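Local coordinates for Phosphoglucomutase/phosphomannomutase family protein (Burkholderia thailandensis, PDB 3UW2) that probably catalyses intramolecular phosphoryl transfer on hexose phosphates, as in the phosphohexose mutase family, and carries a bound zinc ion, at residues 49-54 against 87-92; 196-201 against 255-260; 298-303 against 341-346; 437-442 against 452-457. One frame throughout, in Å; residues are numbered along the deposited sequence.

In the fold
The four contacts follow one another along the chain, and each lies in a different one of the four domains: contact 1 in domain I, contact 2 in domain II, contact 3 in domain III and contact 4 in the C-terminal domain. None touches another. Contacts 3 and 4 come nearest, with about 11 Å between closest atoms, and contacts 1 and 4 lie farthest apart, their centres 45 Å from each other and on opposite sides of the chain's centre. Contact 3 approaches the metal through Gly346, about 14 Å, residue to metal, from the zinc ion held by Asp264, Asp266 and Asp268. Contacts 2 and 3 are equivalent parallel strand pairings in sheets of the same 2-1-3-4 order.

Contact 1. Residues 49-54 against 87-92. With EDO (1,2-ethanediol), chain D.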
loop_
_atom_site.group_PDB
_atom_site.type_symbol
_atom_site.label_atom_id
_atom_site.label_comp_id
_atom_site.label_asym_id
_atom_site.label_seq_id
_atom_site.Cartn_x
_atom_site.Cartn_y
_atom_site.Cartn_z
ATOM N N ILE A 49 18.874 7.506 12.018
ATOM C CA ILE A 49 18.263 7.191 10.742
ATOM C C ILE A 49 18.111 8.513 9.963
ATOM O O ILE A 49 18.398 8.608 8.760
ATOM C CB ILE A 49 16.877 6.517 10.905
ATOM C CG1 ILE A 49 17.021 5.013 11.235
ATOM C CG2 ILE A 49 16.076 6.630 9.598
ATOM C CD1 ILE A 49 15.850 4.494 12.090
ATOM N N GLY A 50 17.767 9.558 10.672
ATOM C CA GLY A 50 17.635 10.865 9.979
ATOM C C GLY A 50 18.986 11.360 9.436
ATOM O O GLY A 50 19.089 11.887 8.314
ATOM N N ARG A 51 20.027 11.228 10.264
ATOM C CA ARG A 51 21.380 11.587 9.871
ATOM C C ARG A 51 21.833 10.740 8.652
ATOM O O ARG A 51 22.395 11.256 7.751
ATOM C CB ARG A 51 22.294 11.369 11.084
ATOM C CG ARG A 51 23.691 11.900 10.903
ATOM C CD ARG A 51 23.748 13.392 11.090
ATOM N NE ARG A 51 25.093 13.877 10.795
ATOM C CZ ARG A 51 26.095 13.910 11.664
ATOM N NH1 ARG A 51 27.308 14.374 11.309
ATOM N NH2 ARG A 51 25.876 13.514 12.904
ATOM N N ALA A 52 21.594 9.418 8.648
ATOM C CA ALA A 52 21.977 8.553 7.539
ATOM C C ALA A 52 21.238 8.942 6.239
ATOM O O ALA A 52 21.831 9.047 5.179
ATOM C CB ALA A 52 21.676 7.069 7.900
ATOM N N PHE A 53 19.932 9.114 6.323
ATOM C CA PHE A 53 19.134 9.457 5.157
ATOM C C PHE A 53 19.509 10.872 4.657
ATOM O O PHE A 53 19.710 11.072 3.450
ATOM C CB PHE A 53 17.626 9.384 5.503
ATOM C CG PHE A 53 16.714 9.587 4.318
ATOM C CD1 PHE A 53 16.373 10.885 3.900
ATOM C CD2 PHE A 53 16.248 8.508 3.587
ATOM C CE1 PHE A 53 15.501 11.068 2.844
ATOM C CE2 PHE A 53 15.396 8.687 2.476
ATOM C CZ PHE A 53 15.019 9.965 2.107
ATOM N N GLY A 54 19.653 11.836 5.565
ATOM C CA GLY A 54 20.051 13.200 5.146
ATOM C C GLY A 54 21.406 13.221 4.425
ATOM O O GLY A 54 21.647 14.043 3.471
ATOM N N ARG A 87 18.701 17.475 9.964
ATOM C CA ARG A 87 19.336 18.843 10.019
ATOM C C ARG A 87 20.864 18.800 10.365
ATOM O O ARG A 87 21.643 19.615 9.826
ATOM C CB ARG A 87 18.589 19.729 11.000
ATOM C CG ARG A 87 17.097 19.928 10.639
ATOM C CD ARG A 87 16.353 20.604 11.805
ATOM N NE ARG A 87 16.867 21.979 12.086
ATOM C CZ ARG A 87 16.579 22.676 13.191
ATOM N NH1 ARG A 87 15.721 22.188 14.135
ATOM N NH2 ARG A 87 17.058 23.933 13.303
ATOM N N ALA A 88 21.275 17.912 11.279
ATOM C CA ALA A 88 22.714 17.619 11.617
ATOM C C ALA A 88 23.520 17.149 10.399
ATOM O O ALA A 88 24.720 17.337 10.375
ATOM C CB ALA A 88 22.824 16.554 12.746
ATOM N N ALA A 89 22.872 16.466 9.436
ATOM C CA ALA A 89 23.485 16.155 8.107
ATOM C C ALA A 89 23.547 17.341 7.142
ATOM O O ALA A 89 24.128 17.211 6.050
ATOM C CB ALA A 89 22.718 15.002 7.389
ATOM N N GLY A 90 22.942 18.459 7.495
ATOM C CA GLY A 90 22.989 19.672 6.647
ATOM C C GLY A 90 21.774 19.781 5.702
ATOM O O GLY A 90 21.805 20.553 4.752
ATOM N N VAL A 91 20.686 19.035 5.977
ATOM C CA VAL A 91 19.489 18.991 5.133
ATOM C C VAL A 91 18.365 19.844 5.761
ATOM O O VAL A 91 18.127 19.741 6.926
ATOM C CB VAL A 91 19.103 17.493 4.962
ATOM C CG1 VAL A 91 17.695 17.322 4.475
ATOM C CG2 VAL A 91 20.110 16.855 3.984
ATOM N N ASP A 92 17.733 20.746 5.003
ATOM C CA ASP A 92 16.567 21.458 5.515
ATOM C C ASP A 92 15.351 20.543 5.699
ATOM O O ASP A 92 15.130 19.661 4.872
ATOM C CB ASP A 92 16.208 22.576 4.562
ATOM C CG ASP A 92 17.342 23.595 4.421
ATOM O OD1 ASP A 92 18.273 23.649 5.287
ATOM O OD2 ASP A 92 17.313 24.297 3.414
HETATM C C1 EDO D . 13.163 20.371 15.111
HETATM O O1 EDO D . 14.389 19.861 14.460
HETATM C C2 EDO D . 12.037 19.299 15.182
HETATM O O2 EDO D . 12.424 18.430 16.270
#
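Arg51 sets CG opposite its backbone N (chi1 -171°) and then bends at chi2 (78°), a combination that carries CD and the guanidinium alongside Ala88 and Ala89 at the end of helix 75-88. CD rests 3.7 Å from Ala88 CB and 3.6 Å from Ala89 N, while Ala88 O lies over one face of the guanidinium, 3.5 Å from NE. That carbonyl is not the hydrogen-bond acceptor of NE; Glu166 O is. In Val91, chi1 of 163° places CG2 beside the backbone N, where it meets Gly54 O at 3.2 Å. Between these two points Ala89 CB packs on helix 43-59, 3.7 Å from Gly54 C. The close fit depends on Gly54 presenting no side chain. Gly90, with positive phi, completes a Schellman motif; Val91, touching Val65 of strand 64-69, then leads into strand 92-98 of alpha/beta/alpha domain I. Arg87 NH1 donates to O1 of an ethanediol, probably a crystallisation additive; O1 lies at the guanidinium edge, near its plane (2.7 Å). Chemically, the segments meet through van der Waals packing of the Arg51 chain, two alanines and a valine branch against backbone, and Arg51 spends its polar end on a third piece of chain.

Contact 2. Residues 196-201 against 255-260; sequences KLVVDA and TDAEIG
Lys196 and Asp256 cross at about a right angle, and their charged ends close a salt bridge with 2.6 Å between NZ and OD1. The lysine is fully extended, from CG opposite its backbone N out to NZ, so its methylenes run past Ala257, with CG 3.7 Å from Ala257 CA. Asp256 turns CG between its backbone N and carbonyl carbon (chi1 60°) and offers the syn lone pair of OD1. Because the aspartate is exposed, this pair probably sits where solvent screens its charge.

Val198 points to the other side of the ladder from Leu197 and Ile259. With CG1 opposite the backbone N, its CG2 branch meets Ala257 CB at 3.6 Å. Gly260, the bridge partner of Val198, adds no side chain on that face.

The backbones run parallel. Val198 N donates to Ile259 O in the carbonyl plane (3.0 Å, 164° at the hydrogen), whereas Glu258 N reaches Lys196 O at 2.8 Å from a position tilted 31° out of that plane. Ile259 N is buried without a partner. A water links Lys196 N to Glu258 OE2, whose stronger partner is Arg193.

This pairing joins the two inner strands of the four-stranded domain II sheet, where strand 197-200 lies between 221-224 and 259-263. Helix 246-254 covers Val198, which touches Val248 and Leu252, and on the opposite face Ile259 packs against Pro381 and Leu385 of helix 381-386.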
loop_
_atom_site.group_PDB
_atom_site.type_symbol
_atom_site.label_atom_id
_atom_site.label_comp_id
_atom_site.label_asym_id
_atom_site.label_seq_id
_atom_site.Cartn_x
_atom_site.Cartn_y
_atom_site.Cartn_z
ATOM N N LYS A 196 -23.929 8.273 0.336
ATOM C CA LYS A 196 -23.773 8.177 1.776
ATOM C C LYS A 196 -22.866 7.015 2.106
ATOM O O LYS A 196 -23.110 5.900 1.643
ATOM C CB LYS A 196 -25.133 8.008 2.476
ATOM C CG LYS A 196 -24.989 8.110 3.997
ATOM C CD LYS A 196 -26.307 8.476 4.623
ATOM C CE LYS A 196 -26.277 8.170 6.120
ATOM N NZ LYS A 196 -27.602 8.566 6.645
ATOM N N LEU A 197 -21.800 7.296 2.844
ATOM C CA LEU A 197 -20.705 6.325 3.118
ATOM C C LEU A 197 -20.510 6.043 4.598
ATOM O O LEU A 197 -20.673 6.935 5.414
ATOM C CB LEU A 197 -19.342 6.881 2.697
ATOM C CG LEU A 197 -18.984 7.719 1.535
ATOM C CD1 LEU A 197 -17.477 7.548 1.391
ATOM C CD2 LEU A 197 -19.711 7.095 0.370
ATOM N N VAL A 198 -20.111 4.819 4.910
ATOM C CA VAL A 198 -19.585 4.475 6.216
ATOM C C VAL A 198 -18.070 4.608 6.058
ATOM O O VAL A 198 -17.502 4.027 5.114
ATOM C CB VAL A 198 -20.015 3.043 6.588
ATOM C CG1 VAL A 198 -19.291 2.585 7.862
ATOM C CG2 VAL A 198 -21.525 3.035 6.831
ATOM N N VAL A 199 -17.426 5.442 6.880
ATOM C CA VAL A 199 -15.927 5.556 6.853
ATOM C C VAL A 199 -15.375 5.114 8.220
ATOM O O VAL A 199 -15.727 5.689 9.255
ATOM C CB VAL A 199 -15.515 6.984 6.528
ATOM C CG1 VAL A 199 -13.983 7.162 6.619
ATOM C CG2 VAL A 199 -16.042 7.399 5.130
ATOM N N ASP A 200 -14.585 4.049 8.202
ATOM C CA ASP A 200 -13.907 3.450 9.375
ATOM C C ASP A 200 -12.389 3.631 9.267
ATOM O O ASP A 200 -11.728 3.062 8.347
ATOM C CB ASP A 200 -14.217 1.947 9.437
ATOM C CG ASP A 200 -13.669 1.266 10.742
ATOM O OD1 ASP A 200 -12.578 1.625 11.199
ATOM O OD2 ASP A 200 -14.282 0.329 11.289
ATOM N N ALA A 201 -11.824 4.443 10.168
ATOM C CA ALA A 201 -10.389 4.731 10.166
ATOM C C ALA A 201 -9.662 3.937 11.300
ATOM O O ALA A 201 -8.474 4.109 11.475
ATOM C CB ALA A 201 -10.165 6.226 10.358
ATOM N N THR A 255 -27.984 1.369 8.869
ATOM C CA THR A 255 -28.180 2.759 8.419
ATOM C C THR A 255 -28.556 2.755 6.918
ATOM O O THR A 255 -28.507 1.707 6.291
ATOM C CB THR A 255 -26.893 3.606 8.616
ATOM O OG1 THR A 255 -25.839 3.146 7.726
ATOM C CG2 THR A 255 -26.409 3.550 10.093
ATOM N N ASP A 256 -28.888 3.905 6.341
ATOM C CA ASP A 256 -29.109 3.974 4.901
ATOM C C ASP A 256 -27.852 4.344 4.061
ATOM O O ASP A 256 -27.983 4.826 2.910
ATOM C CB ASP A 256 -30.257 4.935 4.582
ATOM C CG ASP A 256 -29.975 6.347 5.057
ATOM O OD1 ASP A 256 -28.892 6.601 5.654
ATOM O OD2 ASP A 256 -30.864 7.210 4.845
ATOM N N ALA A 257 -26.661 4.174 4.638
ATOM C CA ALA A 257 -25.459 4.408 3.883
ATOM C C ALA A 257 -25.436 3.368 2.789
ATOM O O ALA A 257 -26.054 2.286 2.941
ATOM C CB ALA A 257 -24.218 4.308 4.765
ATOM N N GLU A 258 -24.724 3.664 1.712
ATOM C CA GLU A 258 -24.721 2.770 0.508
ATOM C C GLU A 258 -23.462 1.911 0.397
ATOM O O GLU A 258 -23.538 0.803 -0.074
ATOM C CB GLU A 258 -24.772 3.585 -0.776
ATOM C CG GLU A 258 -25.952 4.544 -0.876
ATOM C CD GLU A 258 -26.088 5.168 -2.270
ATOM O OE1 GLU A 258 -26.065 4.430 -3.266
ATOM O OE2 GLU A 258 -26.203 6.406 -2.382
ATOM N N ILE A 259 -22.321 2.452 0.836
ATOM C CA ILE A 259 -21.008 1.860 0.610
ATOM C C ILE A 259 -20.153 2.066 1.857
ATOM O O ILE A 259 -20.267 3.117 2.479
ATOM C CB ILE A 259 -20.354 2.570 -0.624
ATOM C CG1 ILE A 259 -21.018 2.036 -1.936
ATOM C CG2 ILE A 259 -18.849 2.406 -0.691
ATOM C CD1 ILE A 259 -20.859 0.536 -2.173
ATOM N N GLY A 260 -19.291 1.088 2.197
ATOM C CA GLY A 260 -18.385 1.210 3.350
ATOM C C GLY A 260 -16.923 1.312 2.960
ATOM O O GLY A 260 -16.473 0.542 2.099
HETATM O O HOH W 1 -26.870 7.938 -0.564
#

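Contact 3. Residues 298-303 against 341-346; sequences PGAQII and GAPLAG
Ile303 and Leu344 supply the first backbone bond: Ile303 N donates to Leu344 O at 3.1 Å, nearly straight at 170° and in the carbonyl plane. In return, Gly346 N donates to Ile303 O at 3.0 Å, a more bent bond. Ile303 O also receives a CA-H...O contact from Ala345. These interactions define a parallel pairing in which the short strand axes run 23° apart.

Such a pairing belongs to the alpha/beta/alpha layering of domain III. Strand 301-305 lies between 322-326 and 344-346 in a sheet of order 2-1-3-4, and a beta-alpha-beta crossover through helix 330-340 links 322-326 to 344-346.

Apolar contacts fall on two faces. On one, Ile303 CB approaches Ala345 CB at 3.6 Å; CG1, set opposite the carbonyl carbon (chi1 -59°), continues to CD1 and reaches Ala342 CB at 3.8 Å. Leu337 and Thr340 of helix 330-340 pack on Ile303 from this side. On the other, Ile302 CD1 comes to 4.1 Å from Leu344 CB as the two side chains meet at a slant, and Leu344 in turn touches Leu286 and Phe289 of helix 282-296.

Ahead of the bonded part of the ladder the contact is apolar: the Pro343 ring lies against Ala300, with CG 3.5 Å from Ala300 CB. Pro343 CD, at 3.3 Å, and Ala342 CB both sit against Gln301 O, which is buried here without a hydrogen-bonding partner.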
loop_
_atom_site.group_PDB
_atom_site.type_symbol
_atom_site.label_atom_id
_atom_site.label_comp_id
_atom_site.label_asym_id
_atom_site.label_seq_id
_atom_site.Cartn_x
_atom_site.Cartn_y
_atom_site.Cartn_z
ATOM N N PRO A 298 -6.470 4.526 -24.500
ATOM C CA PRO A 298 -6.558 3.257 -25.258
ATOM C C PRO A 298 -5.177 2.668 -25.464
ATOM O O PRO A 298 -4.219 3.429 -25.725
ATOM C CB PRO A 298 -7.165 3.655 -26.610
ATOM C CG PRO A 298 -7.709 5.031 -26.429
ATOM C CD PRO A 298 -6.995 5.673 -25.251
ATOM N N GLY A 299 -5.033 1.359 -25.227
ATOM C CA GLY A 299 -3.756 0.693 -25.425
ATOM C C GLY A 299 -2.829 0.654 -24.195
ATOM O O GLY A 299 -1.813 -0.088 -24.228
ATOM N N ALA A 300 -3.128 1.461 -23.150
ATOM C CA ALA A 300 -2.217 1.609 -21.969
ATOM C C ALA A 300 -1.946 0.285 -21.229
ATOM O O ALA A 300 -2.766 -0.647 -21.258
ATOM C CB ALA A 300 -2.746 2.678 -20.980
ATOM N N GLN A 301 -0.791 0.205 -20.590
ATOM C CA GLN A 301 -0.487 -0.963 -19.719
ATOM C C GLN A 301 -1.192 -0.787 -18.380
ATOM O O GLN A 301 -1.321 0.333 -17.924
ATOM C CB GLN A 301 1.015 -1.083 -19.502
ATOM C CG GLN A 301 1.723 -1.596 -20.770
ATOM C CD GLN A 301 3.222 -1.576 -20.627
ATOM O OE1 GLN A 301 3.860 -0.513 -20.346
ATOM N NE2 GLN A 301 3.813 -2.761 -20.793
ATOM N N ILE A 302 -1.626 -1.885 -17.761
ATOM C CA ILE A 302 -2.179 -1.827 -16.394
ATOM C C ILE A 302 -1.364 -2.832 -15.621
ATOM O O ILE A 302 -1.279 -4.013 -16.027
ATOM C CB ILE A 302 -3.668 -2.259 -16.371
ATOM C CG1 ILE A 302 -4.523 -1.380 -17.320
ATOM C CG2 ILE A 302 -4.213 -2.325 -14.908
ATOM C CD1 ILE A 302 -4.598 0.102 -16.956
ATOM N N ILE A 303 -0.695 -2.372 -14.577
ATOM C CA ILE A 303 0.216 -3.225 -13.791
ATOM C C ILE A 303 -0.483 -3.838 -12.560
ATOM O O ILE A 303 -1.171 -3.144 -11.834
ATOM C CB ILE A 303 1.461 -2.418 -13.326
ATOM C CG1 ILE A 303 2.211 -1.843 -14.574
ATOM C CG2 ILE A 303 2.406 -3.344 -12.488
ATOM C CD1 ILE A 303 3.185 -0.660 -14.272
ATOM N N GLY A 341 5.859 4.100 -17.439
ATOM C CA GLY A 341 4.954 5.239 -17.624
ATOM C C GLY A 341 3.476 4.828 -17.643
ATOM O O GLY A 341 2.620 5.588 -18.125
ATOM N N ALA A 342 3.148 3.625 -17.156
ATOM C CA ALA A 342 1.740 3.196 -17.136
ATOM C C ALA A 342 0.780 4.104 -16.354
ATOM O O ALA A 342 1.181 4.765 -15.457
ATOM C CB ALA A 342 1.612 1.752 -16.677
ATOM N N PRO A 343 -0.500 4.172 -16.756
ATOM C CA PRO A 343 -1.379 5.089 -16.042
ATOM C C PRO A 343 -1.887 4.557 -14.676
ATOM O O PRO A 343 -2.341 5.364 -13.878
ATOM C CB PRO A 343 -2.525 5.341 -17.045
ATOM C CG PRO A 343 -2.654 3.966 -17.703
ATOM C CD PRO A 343 -1.170 3.602 -17.945
ATOM N N LEU A 344 -1.801 3.245 -14.397
ATOM C CA LEU A 344 -2.464 2.663 -13.211
ATOM C C LEU A 344 -1.783 1.322 -12.831
ATOM O O LEU A 344 -1.405 0.560 -13.754
ATOM C CB LEU A 344 -3.912 2.270 -13.600
ATOM C CG LEU A 344 -4.824 1.673 -12.531
ATOM C CD1 LEU A 344 -5.046 2.677 -11.366
ATOM C CD2 LEU A 344 -6.168 1.261 -13.202
ATOM N N ALA A 345 -1.608 1.069 -11.529
ATOM C CA ALA A 345 -1.175 -0.296 -10.990
ATOM C C ALA A 345 -1.962 -0.581 -9.735
ATOM O O ALA A 345 -2.433 0.344 -9.098
ATOM C CB ALA A 345 0.286 -0.319 -10.657
ATOM N N GLY A 346 -2.081 -1.846 -9.342
ATOM C CA GLY A 346 -2.677 -2.128 -8.049
ATOM C C GLY A 346 -2.121 -3.476 -7.609
ATOM O O GLY A 346 -1.655 -4.250 -8.459
#

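Contact 4. Residues 437-442 against 452-457. With EDO (1,2-ethanediol), chain G.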
loop_
_atom_site.group_PDB
_atom_site.type_symbol
_atom_site.label_atom_id
_atom_site.label_comp_id
_atom_site.label_asym_id
_atom_site.label_seq_id
_atom_site.Cartn_x
_atom_site.Cartn_y
_atom_site.Cartn_z
ATOM N N ASP A 437 -8.387 -23.354 -15.837
ATOM C CA ASP A 437 -9.500 -23.040 -14.958
ATOM C C ASP A 437 -9.086 -22.474 -13.611
ATOM O O ASP A 437 -9.846 -22.575 -12.661
ATOM C CB ASP A 437 -10.340 -24.308 -14.720
ATOM C CG ASP A 437 -9.501 -25.509 -14.317
ATOM O OD1 ASP A 437 -8.280 -25.398 -14.062
ATOM O OD2 ASP A 437 -10.084 -26.614 -14.261
ATOM N N GLY A 438 -7.919 -21.821 -13.541
ATOM C CA GLY A 438 -7.455 -21.215 -12.297
ATOM C C GLY A 438 -5.940 -21.103 -12.208
ATOM O O GLY A 438 -5.223 -21.283 -13.215
ATOM N N PHE A 439 -5.431 -20.815 -11.010
ATOM C CA PHE A 439 -3.979 -20.675 -10.840
ATOM C C PHE A 439 -3.575 -20.992 -9.437
ATOM O O PHE A 439 -4.405 -20.883 -8.514
ATOM C CB PHE A 439 -3.455 -19.250 -11.201
ATOM C CG PHE A 439 -3.586 -18.256 -10.086
ATOM C CD1 PHE A 439 -2.617 -18.177 -9.052
ATOM C CD2 PHE A 439 -4.655 -17.357 -10.070
ATOM C CE1 PHE A 439 -2.738 -17.215 -8.035
ATOM C CE2 PHE A 439 -4.801 -16.426 -9.043
ATOM C CZ PHE A 439 -3.836 -16.349 -8.031
ATOM N N GLY A 440 -2.330 -21.465 -9.299
ATOM C CA GLY A 440 -1.650 -21.715 -7.995
ATOM C C GLY A 440 -0.406 -20.809 -7.925
ATOM O O GLY A 440 0.252 -20.537 -8.952
ATOM N N LEU A 441 -0.130 -20.259 -6.752
ATOM C CA LEU A 441 1.044 -19.416 -6.545
ATOM C C LEU A 441 1.782 -19.928 -5.312
ATOM O O LEU A 441 1.168 -20.080 -4.259
ATOM C CB LEU A 441 0.641 -17.959 -6.338
ATOM C CG LEU A 441 1.796 -17.026 -5.897
ATOM C CD1 LEU A 441 2.835 -16.822 -7.006
ATOM C CD2 LEU A 441 1.324 -15.673 -5.394
ATOM N N ALA A 442 3.070 -20.218 -5.462
ATOM C CA ALA A 442 4.003 -20.440 -4.349
ATOM C C ALA A 442 5.146 -19.459 -4.512
ATOM O O ALA A 442 5.750 -19.387 -5.589
ATOM C CB ALA A 442 4.552 -21.851 -4.378
ATOM N N VAL A 452 4.907 -18.728 0.771
ATOM C CA VAL A 452 3.477 -18.389 0.700
ATOM C C VAL A 452 2.731 -18.960 -0.528
ATOM O O VAL A 452 3.201 -18.881 -1.675
ATOM C CB VAL A 452 3.199 -16.865 0.894
ATOM C CG1 VAL A 452 4.339 -15.978 0.360
ATOM C CG2 VAL A 452 1.853 -16.466 0.297
ATOM N N LEU A 453 1.562 -19.538 -0.256
ATOM C CA LEU A 453 0.743 -20.210 -1.265
ATOM C C LEU A 453 -0.623 -19.554 -1.368
ATOM O O LEU A 453 -1.199 -19.151 -0.346
ATOM C CB LEU A 453 0.542 -21.697 -0.894
ATOM C CG LEU A 453 1.774 -22.605 -0.767
ATOM C CD1 LEU A 453 1.497 -23.864 0.061
ATOM C CD2 LEU A 453 2.316 -22.966 -2.141
ATOM N N ARG A 454 -1.127 -19.438 -2.600
ATOM C CA ARG A 454 -2.558 -19.171 -2.812
ATOM C C ARG A 454 -3.154 -19.779 -4.095
ATOM O O ARG A 454 -2.450 -20.069 -5.055
ATOM C CB ARG A 454 -2.907 -17.687 -2.673
ATOM C CG ARG A 454 -2.403 -16.774 -3.772
ATOM C CD ARG A 454 -3.109 -15.426 -3.692
ATOM N NE ARG A 454 -2.772 -14.612 -2.506
ATOM C CZ ARG A 454 -3.589 -13.697 -1.965
ATOM N NH1 ARG A 454 -4.795 -13.470 -2.485
ATOM N NH2 ARG A 454 -3.206 -12.990 -0.903
ATOM N N PHE A 455 -4.457 -20.001 -4.063
ATOM C CA PHE A 455 -5.125 -20.772 -5.081
ATOM C C PHE A 455 -6.395 -20.042 -5.486
ATOM O O PHE A 455 -7.037 -19.415 -4.645
ATOM C CB PHE A 455 -5.398 -22.192 -4.549
ATOM C CG PHE A 455 -4.144 -22.977 -4.238
ATOM C CD1 PHE A 455 -3.356 -23.496 -5.260
ATOM C CD2 PHE A 455 -3.727 -23.190 -2.910
ATOM C CE1 PHE A 455 -2.177 -24.189 -4.970
ATOM C CE2 PHE A 455 -2.569 -23.910 -2.618
ATOM C CZ PHE A 455 -1.797 -24.418 -3.652
ATOM N N GLU A 456 -6.711 -20.073 -6.782
ATOM C CA GLU A 456 -7.969 -19.539 -7.301
ATOM C C GLU A 456 -8.451 -20.465 -8.417
ATOM O O GLU A 456 -7.643 -20.964 -9.211
ATOM C CB GLU A 456 -7.755 -18.154 -7.895
ATOM C CG GLU A 456 -9.020 -17.449 -8.328
ATOM C CD GLU A 456 -8.762 -16.314 -9.299
ATOM O OE1 GLU A 456 -8.061 -16.524 -10.305
ATOM O OE2 GLU A 456 -9.305 -15.223 -9.100
ATOM N N ALA A 457 -9.757 -20.667 -8.507
ATOM C CA ALA A 457 -10.293 -21.484 -9.607
ATOM C C ALA A 457 -11.703 -21.064 -10.019
ATOM O O ALA A 457 -12.350 -20.298 -9.310
ATOM C CB ALA A 457 -10.258 -22.946 -9.215
HETATM C C1 EDO G . -6.506 -13.691 -6.177
HETATM O O1 EDO G . -7.819 -13.121 -6.096
HETATM C C2 EDO G . -6.445 -14.983 -5.359
HETATM O O2 EDO G . -6.590 -14.565 -4.004
#
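Phe439 and Glu456 form a hydrogen-bonded antiparallel pair, each N giving to the other's O; Phe439 N to Glu456 O is 2.9 Å. Leu441 and Arg454 repeat the pattern, with Leu441 N to Arg454 O also 2.9 Å and the donor close to the line of the carbonyl. The strand axes run 178° apart. CA-H...O contacts fill the alternating positions, among them Leu453 CA to Leu441 O at 3.0 Å.

The face of Phe439, Leu441, Arg454 and Glu456 mixes aromatic, aliphatic and charged groups. Phe439 holds CG between its backbone N and carbonyl carbon (chi1 84°), which swings the ring over toward the partner strand. Glu456 OE1 lies at the ring edge near its plane, 3.5 Å from CE2, with the carboxylate turned 71° from the ring. Both carboxylate oxygens are also gripped from elsewhere, OE1 by Arg310 N and OE2 by Thr309 OG1, which would hold the group's rotation. Arg454 NH1 donates to O2 of an ethanediol (2.6 Å), probably a crystallisation additive, and NH2 is salt-bridged to Glu396.

Apolar packing occupies the reverse face. Ala442 CB and Leu453 CD2 are tight at 3.4 Å, and Phe455 CD1 lies 3.7 Å from Gly440 CA, where the absence of a side chain leaves room for the ring.

The pair is a beta hairpin within the five-stranded antiparallel sheet of the C-terminal domain: strand 431-435 continues it beyond 438-444, strand 392-398 flanks 451-457, and helix 460-477 covers Phe455, whose ring meets Phe470 edge-to-face.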